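Local coordinates for protein endoglucanase E-5 (Thermobifida fusca, PDB 2CKS) that hydrolyses internal beta-1,4-glucosidic linkages in cellulose, lichenin and cereal beta-glucans, here seen as the family 5 catalytic domain of a longer cellulase, at residues A[81-86]-A[124-129]; A[61-66]-A[97-102]; A[210-215]-A[245-250]. All blocks are in the same frame, centred on the assembly; numbering follows the deposited sequence. Where two conformers were deposited one is given.

Contact 1 (A[81-86]-A[124-129]); sequences RMHQLI and QRHASK. With NA (sodium ion), chain H.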
loop_
_atom_site.group_PDB
_atom_site.type_symbol
_atom_site.label_atom_id
_atom_site.label_comp_id
_atom_site.label_asym_id
_atom_site.label_seq_id
_atom_site.Cartn_x
_atom_site.Cartn_y
_atom_site.Cartn_z
ATOM N N ARG A 81 10.860 9.131 11.775
ATOM C CA ARG A 81 11.164 7.794 11.284
ATOM C C ARG A 81 10.649 7.587 9.850
ATOM O O ARG A 81 11.299 6.923 9.037
ATOM C CB ARG A 81 10.612 6.741 12.230
ATOM C CG ARG A 81 10.815 5.309 11.787
ATOM C CD ARG A 81 12.267 4.935 11.502
ATOM N NE ARG A 81 12.397 3.485 11.460
ATOM C CZ ARG A 81 13.397 2.820 10.905
ATOM N NH1 ARG A 81 14.398 3.446 10.300
ATOM N NH2 ARG A 81 13.386 1.496 10.946
ATOM N N MET A 82 9.488 8.153 9.548
ATOM C CA MET A 82 8.944 8.061 8.203
ATOM C C MET A 82 9.852 8.776 7.202
ATOM O O MET A 82 10.126 8.241 6.138
ATOM C CB MET A 82 7.516 8.596 8.153
ATOM C CG MET A 82 6.498 7.692 8.852
ATOM S SD MET A 82 6.256 6.070 8.101
ATOM C CE MET A 82 5.166 6.488 6.754
ATOM N N HIS A 83 10.353 9.960 7.548
ATOM C CA HIS A 83 11.320 10.648 6.698
ATOM C C HIS A 83 12.528 9.751 6.448
ATOM O O HIS A 83 13.008 9.641 5.328
ATOM C CB HIS A 83 11.827 11.920 7.368
ATOM C CG HIS A 83 10.852 13.056 7.389
ATOM N ND1 HIS A 83 10.130 13.462 6.283
ATOM C CD2 HIS A 83 10.528 13.914 8.384
ATOM C CE1 HIS A 83 9.394 14.512 6.605
ATOM N NE2 HIS A 83 9.618 14.805 7.875
ATOM N N GLN A 84 13.042 9.139 7.513
ATOM C CA GLN A 84 14.198 8.273 7.401
ATOM C C GLN A 84 13.914 7.092 6.484
ATOM O O GLN A 84 14.733 6.760 5.642
ATOM C CB GLN A 84 14.615 7.782 8.780
ATOM C CG GLN A 84 15.893 6.998 8.804
ATOM C CD GLN A 84 16.290 6.687 10.223
ATOM O OE1 GLN A 84 15.521 6.067 10.959
ATOM N NE2 GLN A 84 17.460 7.161 10.635
ATOM N N LEU A 85 12.738 6.482 6.622
ATOM C CA LEU A 85 12.403 5.320 5.810
ATOM C C LEU A 85 12.166 5.704 4.347
ATOM O O LEU A 85 12.501 4.954 3.450
ATOM C CB LEU A 85 11.192 4.589 6.381
ATOM C CG LEU A 85 11.441 3.821 7.690
ATOM C CD1 LEU A 85 10.101 3.471 8.337
ATOM C CD2 LEU A 85 12.266 2.579 7.446
ATOM N N ILE A 86 11.596 6.877 4.102
ATOM C CA ILE A 86 11.407 7.348 2.731
ATOM C C ILE A 86 12.760 7.525 2.053
ATOM O O ILE A 86 12.938 7.126 0.909
ATOM C CB ILE A 86 10.604 8.668 2.703
ATOM C CG1 ILE A 86 9.143 8.399 3.073
ATOM C CG2 ILE A 86 10.652 9.328 1.311
ATOM C CD1 ILE A 86 8.402 9.636 3.505
ATOM N N GLN A 124 6.073 18.611 1.713
ATOM C CA GLN A 124 7.043 19.704 1.586
ATOM C C GLN A 124 8.465 19.146 1.539
ATOM O O GLN A 124 9.240 19.494 0.645
ATOM C CB GLN A 124 6.908 20.725 2.720
ATOM C CG GLN A 124 7.699 22.025 2.478
ATOM C CD GLN A 124 9.143 21.994 2.982
ATOM O OE1 GLN A 124 9.526 21.126 3.775
ATOM N NE2 GLN A 124 9.943 22.957 2.527
ATOM N N ARG A 125 8.789 18.252 2.471
ATOM C CA ARG A 125 10.139 17.703 2.561
ATOM C C ARG A 125 10.538 16.933 1.313
ATOM O O ARG A 125 11.678 17.031 0.851
ATOM C CB ARG A 125 10.245 16.773 3.766
ATOM C CG ARG A 125 11.631 16.177 3.986
ATOM C CD ARG A 125 12.633 17.159 4.558
ATOM N NE ARG A 125 12.372 17.459 5.967
ATOM C CZ ARG A 125 12.736 16.688 6.999
ATOM N NH1 ARG A 125 13.387 15.536 6.813
ATOM N NH2 ARG A 125 12.437 17.072 8.234
ATOM N N HIS A 126 9.596 16.181 0.765
ATOM C CA HIS A 126 9.897 15.224 -0.304
ATOM C C HIS A 126 9.343 15.619 -1.672
ATOM O O HIS A 126 9.337 14.805 -2.594
ATOM C CB HIS A 126 9.392 13.850 0.113
ATOM C CG HIS A 126 10.003 13.367 1.388
ATOM N ND1 HIS A 126 11.240 12.760 1.435
ATOM C CD2 HIS A 126 9.580 13.464 2.670
ATOM C CE1 HIS A 126 11.535 12.470 2.689
ATOM N NE2 HIS A 126 10.548 12.891 3.459
ATOM N N ALA A 127 8.929 16.881 -1.817
ATOM C CA ALA A 127 8.356 17.371 -3.077
ATOM C C ALA A 127 9.250 17.141 -4.299
ATOM O O ALA A 127 8.741 16.897 -5.393
ATOM C CB ALA A 127 8.004 18.860 -2.963
ATOM N N SER A 128 10.566 17.217 -4.128
ATOM C CA SER A 128 11.492 17.046 -5.251
ATOM C C SER A 128 11.637 15.588 -5.701
ATOM O O SER A 128 12.084 15.324 -6.819
ATOM C CB SER A 128 12.871 17.631 -4.920
ATOM O OG SER A 128 13.535 16.870 -3.930
ATOM N N LYS A 129 11.274 14.643 -4.840
ATOM C CA LYS A 129 11.289 13.229 -5.212
ATOM C C LYS A 129 10.190 12.935 -6.224
ATOM O O LYS A 129 9.162 13.608 -6.229
ATOM C CB LYS A 129 11.090 12.342 -3.979
ATOM C CG LYS A 129 12.254 12.366 -2.991
ATOM C CD LYS A 129 12.061 11.328 -1.897
ATOM C CE LYS A 129 13.291 11.169 -1.020
ATOM N NZ LYS A 129 13.598 12.391 -0.228
HETATM NA NA NA H . 7.246 15.288 -6.361
HETATM O O HOH W 1 7.168 13.812 -3.938
HETATM O O HOH W 2 8.162 16.293 -8.344
HETATM O O HOH W 3 5.864 14.270 -6.819
HETATM O O HOH W 4 6.143 13.207 -7.737
#

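Contact 2 (A[61-66]-A[97-102]); sequences RLSMYI and IVDWHI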
loop_
_atom_site.group_PDB
_atom_site.type_symbol
_atom_site.label_atom_id
_atom_site.label_comp_id
_atom_site.label_asym_id
_atom_site.label_seq_id
_atom_site.Cartn_x
_atom_site.Cartn_y
_atom_site.Cartn_z
ATOM N N ARG A 61 5.572 -0.169 0.750
ATOM C CA ARG A 61 4.565 0.619 1.430
ATOM C C ARG A 61 4.940 0.709 2.902
ATOM O O ARG A 61 5.135 -0.313 3.571
ATOM C CB ARG A 61 3.217 -0.042 1.243
ATOM C CG ARG A 61 2.067 0.562 2.013
ATOM C CD ARG A 61 0.888 -0.296 1.780
ATOM N NE ARG A 61 -0.406 0.164 2.233
ATOM C CZ ARG A 61 -1.177 -0.501 3.090
ATOM N NH1 ARG A 61 -0.763 -1.593 3.722
ATOM N NH2 ARG A 61 -2.381 -0.048 3.337
ATOM N N LEU A 62 5.063 1.940 3.390
ATOM C CA LEU A 62 5.410 2.213 4.776
ATOM C C LEU A 62 4.139 2.441 5.588
ATOM O O LEU A 62 3.508 3.492 5.487
ATOM C CB LEU A 62 6.320 3.442 4.840
ATOM C CG LEU A 62 7.586 3.369 3.983
ATOM C CD1 LEU A 62 8.308 4.710 3.996
ATOM C CD2 LEU A 62 8.505 2.262 4.450
ATOM N N SER A 63 3.752 1.447 6.380
ATOM C CA SER A 63 2.469 1.455 7.054
ATOM C C SER A 63 2.617 2.044 8.442
ATOM O O SER A 63 3.252 1.456 9.313
ATOM C CB SER A 63 1.884 0.044 7.126
ATOM O OG SER A 63 1.574 -0.423 5.820
ATOM N N MET A 64 2.044 3.220 8.625
ATOM C CA MET A 64 2.076 3.913 9.902
ATOM C C MET A 64 0.673 3.984 10.487
ATOM O O MET A 64 -0.153 4.789 10.058
ATOM C CB MET A 64 2.630 5.324 9.722
ATOM C CG MET A 64 2.778 6.111 11.033
ATOM S SD MET A 64 3.416 7.758 10.762
ATOM C CE MET A 64 1.950 8.554 10.076
ATOM N N TYR A 65 0.399 3.125 11.462
ATOM C CA TYR A 65 -0.834 3.203 12.224
ATOM C C TYR A 65 -0.873 4.529 12.973
ATOM O O TYR A 65 0.161 5.098 13.306
ATOM C CB TYR A 65 -0.922 2.086 13.249
ATOM C CG TYR A 65 -1.282 0.713 12.743
ATOM C CD1 TYR A 65 -0.420 -0.002 11.926
ATOM C CD2 TYR A 65 -2.473 0.110 13.127
ATOM C CE1 TYR A 65 -0.726 -1.276 11.498
ATOM C CE2 TYR A 65 -2.793 -1.171 12.697
ATOM C CZ TYR A 65 -1.912 -1.854 11.885
ATOM O OH TYR A 65 -2.212 -3.125 11.447
ATOM N N ILE A 66 -2.082 5.019 13.215
ATOM C CA ILE A 66 -2.280 6.289 13.907
ATOM C C ILE A 66 -2.703 6.018 15.349
ATOM O O ILE A 66 -2.087 6.518 16.283
ATOM C CB ILE A 66 -3.325 7.154 13.154
ATOM C CG1 ILE A 66 -3.079 7.125 11.633
ATOM C CG2 ILE A 66 -3.315 8.581 13.710
ATOM C CD1 ILE A 66 -1.714 7.553 11.200
ATOM N N ILE A 97 5.228 4.029 -0.919
ATOM C CA ILE A 97 3.891 4.480 -0.571
ATOM C C ILE A 97 3.893 4.879 0.888
ATOM O O ILE A 97 4.238 4.075 1.747
ATOM C CB ILE A 97 2.860 3.375 -0.782
ATOM C CG1 ILE A 97 2.874 2.925 -2.236
ATOM C CG2 ILE A 97 1.476 3.862 -0.339
ATOM C CD1 ILE A 97 1.988 1.746 -2.522
ATOM N N VAL A 98 3.504 6.119 1.166
ATOM C CA VAL A 98 3.364 6.595 2.530
ATOM C C VAL A 98 1.932 6.316 2.948
ATOM O O VAL A 98 0.999 6.937 2.435
ATOM C CB VAL A 98 3.674 8.085 2.621
ATOM C CG1 VAL A 98 3.480 8.603 4.050
ATOM C CG2 VAL A 98 5.097 8.346 2.116
ATOM N N ASP A 99 1.774 5.360 3.857
ATOM C CA ASP A 99 0.469 4.828 4.228
ATOM C C ASP A 99 0.019 5.353 5.592
ATOM O O ASP A 99 0.524 4.961 6.637
ATOM C CB ASP A 99 0.505 3.301 4.195
ATOM C CG ASP A 99 -0.667 2.660 4.899
ATOM O OD1 ASP A 99 -0.489 1.531 5.397
ATOM O OD2 ASP A 99 -1.796 3.189 4.990
ATOM N N TRP A 100 -0.932 6.274 5.534
ATOM C CA TRP A 100 -1.666 6.769 6.694
ATOM C C TRP A 100 -2.649 5.682 7.109
ATOM O O TRP A 100 -3.757 5.583 6.588
ATOM C CB TRP A 100 -2.361 8.068 6.282
ATOM C CG TRP A 100 -3.004 8.807 7.397
ATOM C CD1 TRP A 100 -4.334 8.902 7.658
ATOM C CD2 TRP A 100 -2.342 9.571 8.400
ATOM N NE1 TRP A 100 -4.548 9.693 8.763
ATOM C CE2 TRP A 100 -3.333 10.108 9.242
ATOM C CE3 TRP A 100 -1.001 9.861 8.676
ATOM C CZ2 TRP A 100 -3.022 10.906 10.336
ATOM C CZ3 TRP A 100 -0.696 10.651 9.749
ATOM C CH2 TRP A 100 -1.697 11.171 10.571
ATOM N N HIS A 101 -2.217 4.840 8.043
ATOM C CA HIS A 101 -2.820 3.531 8.241
ATOM C C HIS A 101 -3.948 3.554 9.256
ATOM O O HIS A 101 -3.851 2.986 10.345
ATOM C CB HIS A 101 -1.755 2.494 8.610
ATOM C CG HIS A 101 -2.186 1.084 8.390
ATOM N ND1 HIS A 101 -2.018 0.433 7.186
ATOM C CD2 HIS A 101 -2.773 0.192 9.225
ATOM C CE1 HIS A 101 -2.481 -0.800 7.292
ATOM N NE2 HIS A 101 -2.939 -0.975 8.519
ATOM N N ILE A 102 -5.026 4.226 8.878
ATOM C CA ILE A 102 -6.229 4.243 9.690
ATOM C C ILE A 102 -6.940 2.904 9.559
ATOM O O ILE A 102 -6.865 2.242 8.514
ATOM C CB ILE A 102 -7.160 5.420 9.315
ATOM C CG1 ILE A 102 -7.703 5.289 7.884
ATOM C CG2 ILE A 102 -6.439 6.744 9.516
ATOM C CD1 ILE A 102 -9.194 4.958 7.819
HETATM O O HOH W 5 -4.024 -3.644 8.830
HETATM O O HOH W 6 -4.541 3.453 12.983
#

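Contact 3 (A[210-215]-A[245-250]); sequences HRDNYL and FQMADR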
loop_
_atom_site.group_PDB
_atom_site.type_symbol
_atom_site.label_atom_id
_atom_site.label_comp_id
_atom_site.label_asym_id
_atom_site.label_seq_id
_atom_site.Cartn_x
_atom_site.Cartn_y
_atom_site.Cartn_z
ATOM N N HIS A 210 -11.599 -14.207 0.371
ATOM C CA HIS A 210 -12.196 -13.307 -0.613
ATOM C C HIS A 210 -12.091 -13.954 -1.981
ATOM O O HIS A 210 -11.012 -14.015 -2.580
ATOM C CB HIS A 210 -11.488 -11.955 -0.602
ATOM C CG HIS A 210 -11.633 -11.201 0.682
ATOM N ND1 HIS A 210 -12.764 -11.256 1.468
ATOM C CD2 HIS A 210 -10.775 -10.376 1.326
ATOM C CE1 HIS A 210 -12.598 -10.489 2.534
ATOM N NE2 HIS A 210 -11.396 -9.945 2.470
ATOM N N ARG A 211 -13.231 -14.438 -2.461
ATOM C CA ARG A 211 -13.303 -15.336 -3.606
ATOM C C ARG A 211 -13.747 -14.573 -4.860
ATOM O O ARG A 211 -13.335 -13.438 -5.077
ATOM C CB ARG A 211 -14.260 -16.503 -3.298
ATOM C CG ARG A 211 -14.290 -16.988 -1.852
ATOM C CD ARG A 211 -13.049 -17.724 -1.413
ATOM N NE ARG A 211 -12.713 -18.831 -2.305
ATOM C CZ ARG A 211 -11.537 -19.460 -2.307
ATOM N NH1 ARG A 211 -10.575 -19.105 -1.448
ATOM N NH2 ARG A 211 -11.319 -20.446 -3.173
ATOM N N ASP A 212 -14.603 -15.179 -5.681
ATOM C CA ASP A 212 -14.896 -14.648 -7.006
ATOM C C ASP A 212 -15.572 -13.278 -7.012
ATOM O O ASP A 212 -15.362 -12.502 -7.942
ATOM C CB ASP A 212 -15.737 -15.656 -7.807
ATOM C CG ASP A 212 -14.938 -16.878 -8.220
ATOM O OD1 ASP A 212 -14.104 -17.350 -7.419
ATOM O OD2 ASP A 212 -15.083 -17.450 -9.321
ATOM N N ASN A 213 -16.389 -12.977 -6.006
ATOM C CA ASN A 213 -17.034 -11.664 -5.942
ATOM C C ASN A 213 -16.039 -10.520 -5.710
ATOM O O ASN A 213 -16.259 -9.411 -6.182
ATOM C CB ASN A 213 -18.221 -11.620 -4.956
ATOM C CG ASN A 213 -17.818 -11.816 -3.495
ATOM O OD1 ASN A 213 -18.400 -11.197 -2.603
ATOM N ND2 ASN A 213 -16.865 -12.707 -3.242
ATOM N N TYR A 214 -14.946 -10.798 -5.009
ATOM C CA TYR A 214 -13.888 -9.807 -4.822
ATOM C C TYR A 214 -13.018 -9.694 -6.079
ATOM O O TYR A 214 -12.679 -8.589 -6.505
ATOM C CB TYR A 214 -13.042 -10.156 -3.588
ATOM C CG TYR A 214 -13.729 -9.836 -2.286
ATOM C CD1 TYR A 214 -13.364 -8.726 -1.531
ATOM C CD2 TYR A 214 -14.739 -10.648 -1.803
ATOM C CE1 TYR A 214 -14.009 -8.437 -0.321
ATOM C CE2 TYR A 214 -15.379 -10.375 -0.601
ATOM C CZ TYR A 214 -15.013 -9.267 0.129
ATOM O OH TYR A 214 -15.660 -9.004 1.318
ATOM N N LEU A 215 -12.669 -10.832 -6.671
ATOM C CA LEU A 215 -11.901 -10.859 -7.916
ATOM C C LEU A 215 -12.656 -10.132 -9.035
ATOM O O LEU A 215 -12.081 -9.333 -9.764
ATOM C CB LEU A 215 -11.583 -12.311 -8.313
ATOM C CG LEU A 215 -10.700 -12.540 -9.538
ATOM C CD1 LEU A 215 -9.275 -12.144 -9.237
ATOM C CD2 LEU A 215 -10.764 -14.002 -9.970
ATOM N N PHE A 245 -3.168 -20.491 -2.247
ATOM C CA PHE A 245 -2.327 -19.984 -3.315
ATOM C C PHE A 245 -2.996 -20.126 -4.678
ATOM O O PHE A 245 -2.677 -19.382 -5.592
ATOM C CB PHE A 245 -0.948 -20.655 -3.301
ATOM C CG PHE A 245 -0.125 -20.340 -2.079
ATOM C CD1 PHE A 245 0.396 -21.353 -1.290
ATOM C CD2 PHE A 245 0.144 -19.024 -1.727
ATOM C CE1 PHE A 245 1.155 -21.063 -0.168
ATOM C CE2 PHE A 245 0.906 -18.728 -0.615
ATOM C CZ PHE A 245 1.417 -19.748 0.164
ATOM N N GLN A 246 -3.909 -21.084 -4.821
ATOM C CA GLN A 246 -4.627 -21.229 -6.075
ATOM C C GLN A 246 -5.468 -19.984 -6.343
ATOM O O GLN A 246 -5.419 -19.422 -7.424
ATOM C CB GLN A 246 -5.501 -22.490 -6.067
ATOM C CG GLN A 246 -6.115 -22.825 -7.415
ATOM C CD GLN A 246 -5.077 -23.128 -8.499
ATOM O OE1 GLN A 246 -3.911 -23.408 -8.205
ATOM N NE2 GLN A 246 -5.505 -23.071 -9.749
ATOM N N MET A 247 -6.220 -19.539 -5.345
ATOM C CA MET A 247 -7.034 -18.340 -5.492
ATOM C C MET A 247 -6.134 -17.121 -5.654
ATOM O O MET A 247 -6.380 -16.253 -6.493
ATOM C CB MET A 247 -7.952 -18.152 -4.283
ATOM C CG MET A 247 -8.917 -16.991 -4.430
ATOM S SD MET A 247 -10.229 -17.334 -5.630
ATOM C CE MET A 247 -10.317 -15.778 -6.420
ATOM N N ALA A 248 -5.080 -17.061 -4.844
ATOM C CA ALA A 248 -4.153 -15.941 -4.884
ATOM C C ALA A 248 -3.532 -15.796 -6.268
ATOM O O ALA A 248 -3.376 -14.686 -6.760
ATOM C CB ALA A 248 -3.070 -16.116 -3.834
ATOM N N ASP A 249 -3.201 -16.918 -6.901
ATOM C CA ASP A 249 -2.612 -16.900 -8.241
ATOM C C ASP A 249 -3.598 -16.333 -9.279
ATOM O O ASP A 249 -3.182 -15.724 -10.259
ATOM C CB ASP A 249 -2.183 -18.315 -8.668
ATOM C CG ASP A 249 -0.895 -18.784 -8.008
ATOM O OD1 ASP A 249 -0.159 -17.960 -7.418
ATOM O OD2 ASP A 249 -0.532 -19.983 -8.036
ATOM N N ARG A 250 -4.898 -16.537 -9.076
ATOM C CA ARG A 250 -5.898 -15.930 -9.950
ATOM C C ARG A 250 -5.853 -14.411 -9.851
ATOM O O ARG A 250 -5.912 -13.727 -10.862
ATOM C CB ARG A 250 -7.303 -16.449 -9.638
ATOM C CG ARG A 250 -7.460 -17.939 -9.886
ATOM C CD ARG A 250 -8.778 -18.497 -9.429
ATOM N NE ARG A 250 -9.895 -17.883 -10.144
ATOM C CZ ARG A 250 -11.167 -18.005 -9.793
ATOM N NH1 ARG A 250 -11.519 -18.729 -8.731
ATOM N NH2 ARG A 250 -12.100 -17.403 -10.514
#

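Contact 1 (A[81-86]-A[124-129])
R125 lays its guanidinium flat over one face of the H83 imidazole, the two planes 21° apart and their centres 3.8 Å from each other. The arginine chain starts with CG anti to the backbone N (chi1 -178°), and from there the bends at chi2 and chi3 bring the guanidinium back over the ring; its CB also reaches H83 CE1 at 3.7 Å. R125 is exposed, whereas the ring it covers is buried.

The next residue, H126, meets H83 rim to rim. H83 ND1 and H126 NE2 are hydrogen-bonded at 2.9 Å, either ring being able to donate, and the rings are tilted by 32°. I86 covers one face of H126: its CG2 stands 3.8 Å from the ring centroid as a CH-pi contact. R125 CG lies over the opposite face, so the imidazole is held between an aliphatic branch of helix 75-90 and a methylene of the preceding residue.

The carbonyl of A127 binds the sodium ion, as does that of K129 after a type I turn from H126; D163 and D165 contribute to the same site. K129 itself folds back, NZ giving a hydrogen bond of 2.9 Å to H126 ND1 in the plane of the ring, while its CE touches I86 CG2 at 4.0 Å.

Polar links thus run in series from E121, bonded to H83 NE2, through both imidazoles to K129 and on to its salt-bridge partner D87. Both nitrogens of each buried ring have a partner, and the histidine–histidine bond needs a proton on one of its two nitrogens, so the protonation of the rings is probably coupled.

Contact 2 (A[61-66]-A[97-102])
D99 OD1 takes two hydrogen bonds: S63 OG donates to its anti lone pair at 2.9 Å, H101 ND1 to its syn lone pair at 2.6 Å, and the R61 guanidinium is stacked on the carboxylate, planes 11° apart. R61 NH2 is 3.2 Å from D99 OD1, but the oxygen lies above the guanidinium centre, so this salt bridge is charge alone. The arginine N-H groups serve E135, N138 and E231, the probable nucleophile.

Four backbone bonds, L62 N to I97 O, D99 N to L62 O, M64 N to D99 O and H101 N to M64 O, knit the strands in parallel. Y65 and H101 lie side by side, H101 CD2 over the centre of the tyrosine ring, 3.4 Å from Y65 CE1; water 5 joins Y65 OH to H101 NE2. An alanine in place of Y65 would probably leave H101 without this ring beside it and water 5 without its phenol partner.

On the face of L62 and M64, W100 CG is anti to the backbone N (chi1 -172°), starting the indole toward I66; I66 CD1 stands 3.3 Å from the centroid of its six-membered ring, almost on the normal, and M64 CE reaches W100 CZ3 at 3.4 Å.

Neighbouring parallel strands joined through helix 75-90 form a beta-alpha-beta unit of the TIM barrel, whose inner face leads into the family 5 active site.

Contact 3 (A[210-215]-A[245-250])
Two hydrogen bonds link the D212 carboxylate to the R250 guanidinium although the groups are far from coplanar, their planes standing 72° apart. R250 NH2 reaches D212 OD2 at 3.2 Å and nearly straight (168°), the oxygen lying in the guanidinium plane, yet the donor comes to the carboxylate from well above its plane. The companion from R250 NH1 to D212 OD1 is weak, also 3.2 Å long but bent to 135°.

M247 packs beside this bridge. Its CG is anti to the backbone N, and bends further along bring CE to within 4.0 Å of both L215 CD2 and the carbonyl carbon of R211. The same methyl lies over one face of the R250 guanidinium, toward its rim. L215 CD2 packs against the guanidinium, 3.7 Å from R250 NH2.

A second arginine, R211, places its guanidinium above the thioether, M247 SD lying over the centre of one face and 4.1 Å from R211 NH2. R211 NH1 is held by a salt bridge to D244, just before helix 245-258. H210 O accepts a hydrogen bond from the Y251 hydroxyl.

The contact joins two successive outer helices of the barrel, 212-224 and 245-258, near their N-terminal ends. R211 sits at the N-cap position and D212 opens its helix, where a negative side chain probably suits the helix dipole. The arginines, with R211 NH2 and R250 NH1 5.8 Å apart, would repel each other, but each has its own aspartate, which probably offsets the repulsion on either side of the methionine.

In the fold
Contacts 1 and 2 belong to one region and interlock: helix 75-90, which supplies 81-86, connects the two strands of contact 2, and M82, L85 and I86 pack on L62, M64 and V98. Contact 2 is the innermost, its residues all buried, and sets a charged, hydrogen-bonded network on the barrel's inner side against apolar and aromatic packing on the helix side. Contact 1 lies one layer out, where imidazoles and cations mix with aliphatic groups beside a metal site. Contact 3, about 35 Å between centres from contact 1 and across the chain's centre, is a partly exposed helix–helix contact whose arginine–aspartate pairs flank a small apolar patch.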